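PDB 3L49: ABC sugar (Ribose) transporter, periplasmic substrate-binding subunit from Rhodobacter sphaeroides, which probably binds a sugar in the periplasm as the substrate-binding subunit of an ABC transporter. Local coordinates for residues T103-Q117 / A242-A255. Sequence-based numbering, arbitrary orientation.
Sequences TTSNNYSIGAELALQ and AVAAQQPSEIGKLA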
loop_
_atom_site.group_PDB
_atom_site.type_symbol
_atom_site.label_atom_id
_atom_site.label_comp_id
_atom_site.label_asym_id
_atom_site.label_seq_id
_atom_site.Cartn_x
_atom_site.Cartn_y
_atom_site.Cartn_z
ATOM N N THR A 103 -7.989 5.500 8.625
ATOM C CA THR A 103 -7.735 6.476 7.565
ATOM C C THR A 103 -6.914 5.808 6.457
ATOM O O THR A 103 -5.945 5.122 6.737
ATOM C CB THR A 103 -7.042 7.753 8.104
ATOM O OG1 THR A 103 -7.848 8.327 9.142
ATOM C CG2 THR A 103 -6.868 8.789 6.997
ATOM N N THR A 104 -7.318 6.010 5.205
ATOM C CA THR A 104 -6.818 5.213 4.081
ATOM C C THR A 104 -7.218 5.863 2.751
ATOM O O THR A 104 -7.555 7.033 2.725
ATOM C CB THR A 104 -7.341 3.739 4.184
ATOM O OG1 THR A 104 -6.779 2.923 3.146
ATOM C CG2 THR A 104 -8.881 3.679 4.148
ATOM N N SER A 105 -7.156 5.105 1.655
ATOM C CA SER A 105 -7.704 5.510 0.366
ATOM C C SER A 105 -8.826 4.558 -0.009
ATOM O O SER A 105 -9.057 3.565 0.687
ATOM C CB SER A 105 -6.628 5.466 -0.712
ATOM O OG SER A 105 -5.655 6.466 -0.498
ATOM N N ASN A 106 -9.525 4.854 -1.104
ATOM C CA ASN A 106 -10.571 3.959 -1.578
ATOM C C ASN A 106 -9.945 2.879 -2.436
ATOM O O ASN A 106 -9.826 3.011 -3.654
ATOM C CB ASN A 106 -11.659 4.712 -2.343
ATOM C CG ASN A 106 -12.892 3.853 -2.610
ATOM O OD1 ASN A 106 -12.857 2.627 -2.481
ATOM N ND2 ASN A 106 -13.992 4.499 -2.987
ATOM N N ASN A 107 -9.575 1.790 -1.782
ATOM C CA ASN A 107 -8.804 0.733 -2.425
ATOM C C ASN A 107 -9.655 -0.154 -3.304
ATOM O O ASN A 107 -9.135 -0.881 -4.155
ATOM C CB ASN A 107 -8.014 -0.051 -1.380
ATOM C CG ASN A 107 -6.835 0.739 -0.875
ATOM O OD1 ASN A 107 -5.859 0.921 -1.599
ATOM N ND2 ASN A 107 -6.930 1.260 0.352
ATOM N N TYR A 108 -10.967 -0.038 -3.099
ATOM C CA TYR A 108 -11.990 -0.720 -3.883
ATOM C C TYR A 108 -12.100 -0.127 -5.284
ATOM O O TYR A 108 -12.119 -0.864 -6.264
ATOM C CB TYR A 108 -13.339 -0.608 -3.173
ATOM C CG TYR A 108 -13.371 -1.200 -1.781
ATOM C CD1 TYR A 108 -13.089 -0.417 -0.658
ATOM C CD2 TYR A 108 -13.695 -2.537 -1.586
ATOM C CE1 TYR A 108 -13.123 -0.959 0.616
ATOM C CE2 TYR A 108 -13.727 -3.082 -0.324
ATOM C CZ TYR A 108 -13.447 -2.294 0.773
ATOM O OH TYR A 108 -13.496 -2.854 2.035
ATOM N N SER A 109 -12.183 1.203 -5.361
ATOM C CA SER A 109 -12.184 1.940 -6.629
ATOM C C SER A 109 -10.823 1.802 -7.295
ATOM O O SER A 109 -10.735 1.432 -8.466
ATOM C CB SER A 109 -12.479 3.436 -6.410
ATOM O OG SER A 109 -13.753 3.655 -5.836
ATOM N N ILE A 110 -9.774 2.116 -6.530
ATOM C CA ILE A 110 -8.385 1.981 -6.967
ATOM C C ILE A 110 -8.131 0.611 -7.589
ATOM O O ILE A 110 -7.650 0.533 -8.719
ATOM C CB ILE A 110 -7.408 2.251 -5.793
ATOM C CG1 ILE A 110 -7.237 3.757 -5.578
ATOM C CG2 ILE A 110 -6.042 1.592 -6.001
ATOM C CD1 ILE A 110 -6.680 4.111 -4.202
ATOM N N GLY A 111 -8.503 -0.453 -6.872
ATOM C CA GLY A 111 -8.228 -1.809 -7.313
ATOM C C GLY A 111 -8.934 -2.105 -8.614
ATOM O O GLY A 111 -8.352 -2.707 -9.516
ATOM N N ALA A 112 -10.183 -1.652 -8.711
ATOM C CA ALA A 112 -10.999 -1.880 -9.892
ATOM C C ALA A 112 -10.502 -1.085 -11.094
ATOM O O ALA A 112 -10.233 -1.673 -12.142
ATOM C CB ALA A 112 -12.471 -1.572 -9.598
ATOM N N GLU A 113 -10.355 0.232 -10.928
ATOM C CA GLU A 113 -9.940 1.122 -12.021
ATOM C C GLU A 113 -8.591 0.771 -12.632
ATOM O O GLU A 113 -8.446 0.802 -13.854
ATOM C CB GLU A 113 -9.940 2.585 -11.584
ATOM C CG GLU A 113 -11.335 3.186 -11.509
ATOM C CD GLU A 113 -11.360 4.552 -10.850
ATOM O OE1 GLU A 113 -10.539 5.422 -11.226
ATOM O OE2 GLU A 113 -12.212 4.754 -9.958
ATOM N N LEU A 114 -7.623 0.429 -11.784
ATOM C CA LEU A 114 -6.311 -0.004 -12.261
ATOM C C LEU A 114 -6.452 -1.275 -13.114
ATOM O O LEU A 114 -5.942 -1.339 -14.239
ATOM C CB LEU A 114 -5.349 -0.222 -11.082
ATOM C CG LEU A 114 -3.884 -0.521 -11.436
ATOM C CD1 LEU A 114 -3.170 0.721 -11.908
ATOM C CD2 LEU A 114 -3.151 -1.138 -10.266
ATOM N N ALA A 115 -7.185 -2.256 -12.590
ATOM C CA ALA A 115 -7.469 -3.499 -13.325
ATOM C C ALA A 115 -8.187 -3.232 -14.645
ATOM O O ALA A 115 -7.849 -3.827 -15.672
ATOM C CB ALA A 115 -8.275 -4.450 -12.473
ATOM N N LEU A 116 -9.156 -2.317 -14.609
ATOM C CA LEU A 116 -9.923 -1.937 -15.792
ATOM C C LEU A 116 -9.045 -1.268 -16.839
ATOM O O LEU A 116 -9.179 -1.545 -18.036
ATOM C CB LEU A 116 -11.099 -1.032 -15.416
ATOM C CG LEU A 116 -12.309 -1.713 -14.778
ATOM C CD1 LEU A 116 -13.101 -0.703 -13.976
ATOM C CD2 LEU A 116 -13.174 -2.392 -15.838
ATOM N N GLN A 117 -8.139 -0.402 -16.380
ATOM C CA GLN A 117 -7.156 0.236 -17.256
ATOM C C GLN A 117 -6.262 -0.785 -17.963
ATOM O O GLN A 117 -5.988 -0.669 -19.158
ATOM C CB GLN A 117 -6.288 1.212 -16.468
ATOM C CG GLN A 117 -5.410 2.051 -17.356
ATOM C CD GLN A 117 -6.239 2.898 -18.289
ATOM O OE1 GLN A 117 -7.094 3.663 -17.842
ATOM N NE2 GLN A 117 -6.012 2.751 -19.594
ATOM N N ALA A 242 0.358 2.329 -15.955
ATOM C CA ALA A 242 -0.517 3.164 -15.120
ATOM C C ALA A 242 -0.210 3.020 -13.640
ATOM O O ALA A 242 0.296 1.994 -13.194
ATOM C CB ALA A 242 -2.013 2.864 -15.376
ATOM N N VAL A 243 -0.538 4.058 -12.881
ATOM C CA VAL A 243 -0.331 4.060 -11.440
ATOM C C VAL A 243 -1.500 4.740 -10.729
ATOM O O VAL A 243 -1.996 5.774 -11.175
ATOM C CB VAL A 243 1.054 4.681 -11.055
ATOM C CG1 VAL A 243 1.171 6.153 -11.476
ATOM C CG2 VAL A 243 1.335 4.517 -9.583
ATOM N N ALA A 244 -1.963 4.130 -9.644
ATOM C CA ALA A 244 -2.927 4.764 -8.758
ATOM C C ALA A 244 -2.179 5.630 -7.747
ATOM O O ALA A 244 -1.632 5.124 -6.767
ATOM C CB ALA A 244 -3.774 3.718 -8.060
ATOM N N ALA A 245 -2.145 6.937 -7.995
ATOM C CA ALA A 245 -1.377 7.848 -7.153
ATOM C C ALA A 245 -2.131 8.292 -5.905
ATOM O O ALA A 245 -3.123 9.015 -6.001
ATOM C CB ALA A 245 -0.935 9.041 -7.946
ATOM N N GLN A 246 -1.627 7.881 -4.739
ATOM C CA GLN A 246 -2.242 8.173 -3.447
ATOM C C GLN A 246 -1.649 9.411 -2.781
ATOM O O GLN A 246 -0.657 9.957 -3.245
ATOM C CB GLN A 246 -2.038 6.996 -2.499
ATOM C CG GLN A 246 -2.677 5.686 -2.915
ATOM C CD GLN A 246 -2.497 4.647 -1.841
ATOM O OE1 GLN A 246 -3.346 4.491 -0.966
ATOM N NE2 GLN A 246 -1.358 3.967 -1.864
ATOM N N GLN A 247 -2.246 9.832 -1.667
ATOM C CA GLN A 247 -1.706 10.941 -0.876
ATOM C C GLN A 247 -1.342 10.528 0.561
ATOM O O GLN A 247 -2.103 10.831 1.492
ATOM C CB GLN A 247 -2.704 12.102 -0.853
ATOM C CG GLN A 247 -3.045 12.681 -2.218
ATOM C CD GLN A 247 -4.388 13.385 -2.237
ATOM O OE1 GLN A 247 -4.853 13.897 -1.218
ATOM N NE2 GLN A 247 -5.015 13.425 -3.405
ATOM N N PRO A 248 -0.194 9.824 0.750
ATOM C CA PRO A 248 0.220 9.390 2.097
ATOM C C PRO A 248 0.365 10.521 3.116
ATOM O O PRO A 248 -0.012 10.342 4.274
ATOM C CB PRO A 248 1.571 8.706 1.853
ATOM C CG PRO A 248 2.016 9.176 0.515
ATOM C CD PRO A 248 0.759 9.338 -0.265
ATOM N N SER A 249 0.881 11.671 2.683
ATOM C CA SER A 249 0.963 12.850 3.546
ATOM C C SER A 249 -0.407 13.337 4.020
ATOM O O SER A 249 -0.543 13.789 5.165
ATOM C CB SER A 249 1.736 13.978 2.868
ATOM O OG SER A 249 3.114 13.661 2.810
ATOM N N GLU A 250 -1.419 13.228 3.159
ATOM C CA GLU A 250 -2.790 13.536 3.572
ATOM C C GLU A 250 -3.362 12.511 4.527
ATOM O O GLU A 250 -3.978 12.887 5.525
ATOM C CB GLU A 250 -3.722 13.694 2.379
ATOM C CG GLU A 250 -3.836 15.113 1.917
ATOM C CD GLU A 250 -4.514 16.034 2.920
ATOM O OE1 GLU A 250 -3.943 17.112 3.204
ATOM O OE2 GLU A 250 -5.615 15.692 3.412
ATOM N N ILE A 251 -3.154 11.230 4.206
ATOM C CA ILE A 251 -3.614 10.109 5.032
ATOM C C ILE A 251 -3.102 10.231 6.478
ATOM O O ILE A 251 -3.890 10.152 7.421
ATOM C CB ILE A 251 -3.246 8.736 4.378
ATOM C CG1 ILE A 251 -4.261 8.381 3.285
ATOM C CG2 ILE A 251 -3.210 7.625 5.395
ATOM C CD1 ILE A 251 -3.665 7.679 2.053
ATOM N N GLY A 252 -1.799 10.467 6.640
ATOM C CA GLY A 252 -1.205 10.630 7.958
ATOM C C GLY A 252 -1.791 11.796 8.734
ATOM O O GLY A 252 -2.125 11.656 9.914
ATOM N N LYS A 253 -1.928 12.931 8.050
ATOM C CA LYS A 253 -2.522 14.150 8.603
ATOM C C LYS A 253 -3.948 13.927 9.085
ATOM O O LYS A 253 -4.311 14.374 10.170
ATOM C CB LYS A 253 -2.539 15.245 7.548
ATOM C CG LYS A 253 -2.233 16.610 8.096
ATOM C CD LYS A 253 -2.662 17.710 7.148
ATOM C CE LYS A 253 -1.836 18.969 7.381
ATOM N NZ LYS A 253 -2.691 20.160 7.629
ATOM N N LEU A 254 -4.738 13.220 8.276
ATOM C CA LEU A 254 -6.167 13.015 8.537
ATOM C C LEU A 254 -6.421 12.054 9.692
ATOM O O LEU A 254 -7.390 12.218 10.438
ATOM C CB LEU A 254 -6.871 12.502 7.276
ATOM C CG LEU A 254 -7.176 13.449 6.114
ATOM C CD1 LEU A 254 -7.427 12.651 4.837
ATOM C CD2 LEU A 254 -8.361 14.354 6.446
ATOM N N ALA A 255 -5.551 11.049 9.811
ATOM C CA ALA A 255 -5.588 10.079 10.898
ATOM C C ALA A 255 -5.410 10.738 12.265
ATOM O O ALA A 255 -6.091 10.375 13.219
ATOM C CB ALA A 255 -4.533 8.998 10.679
HETATM O O HOH W 1 -4.394 3.085 1.093
#
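The carboxamide of Q246 takes S105 OG in its carbonyl plane, on a lone pair of OE1, with 3.1 Å from S105 OG to Q246 OE1 and a C=O...donor angle of 123°. A water also donates to OE1, giving that oxygen two donors, and itself accepts from N107 ND2, while N107 OD1 is taken by R143. Q246 NE2 reaches an unidentified bound ligand. In Q246, CG stands anti to the carbonyl carbon (chi1 -63°) and the rest of the chain runs straight, which brings the amide to S105. On one side of this polar centre, I251 CD1 lies 3.5 Å from S105 OG and its CG1 packs against T104 O; T103 CG2 rests 3.7 Å from L254 CB, the two side chains crossing at about a right angle. On the other, I110 CG2 meets A244 CB at 3.7 Å and L114 CD1 touches the backbone carbonyl and CB of A242. With an alanine here instead of Q246, S105 OG and the water would probably lose their shared acceptor, and the ligand this amide donor. Two strand-to-helix connections are thus joined through a buried amide where the chain probably passes between two lobes, as in periplasmic binding proteins of this family.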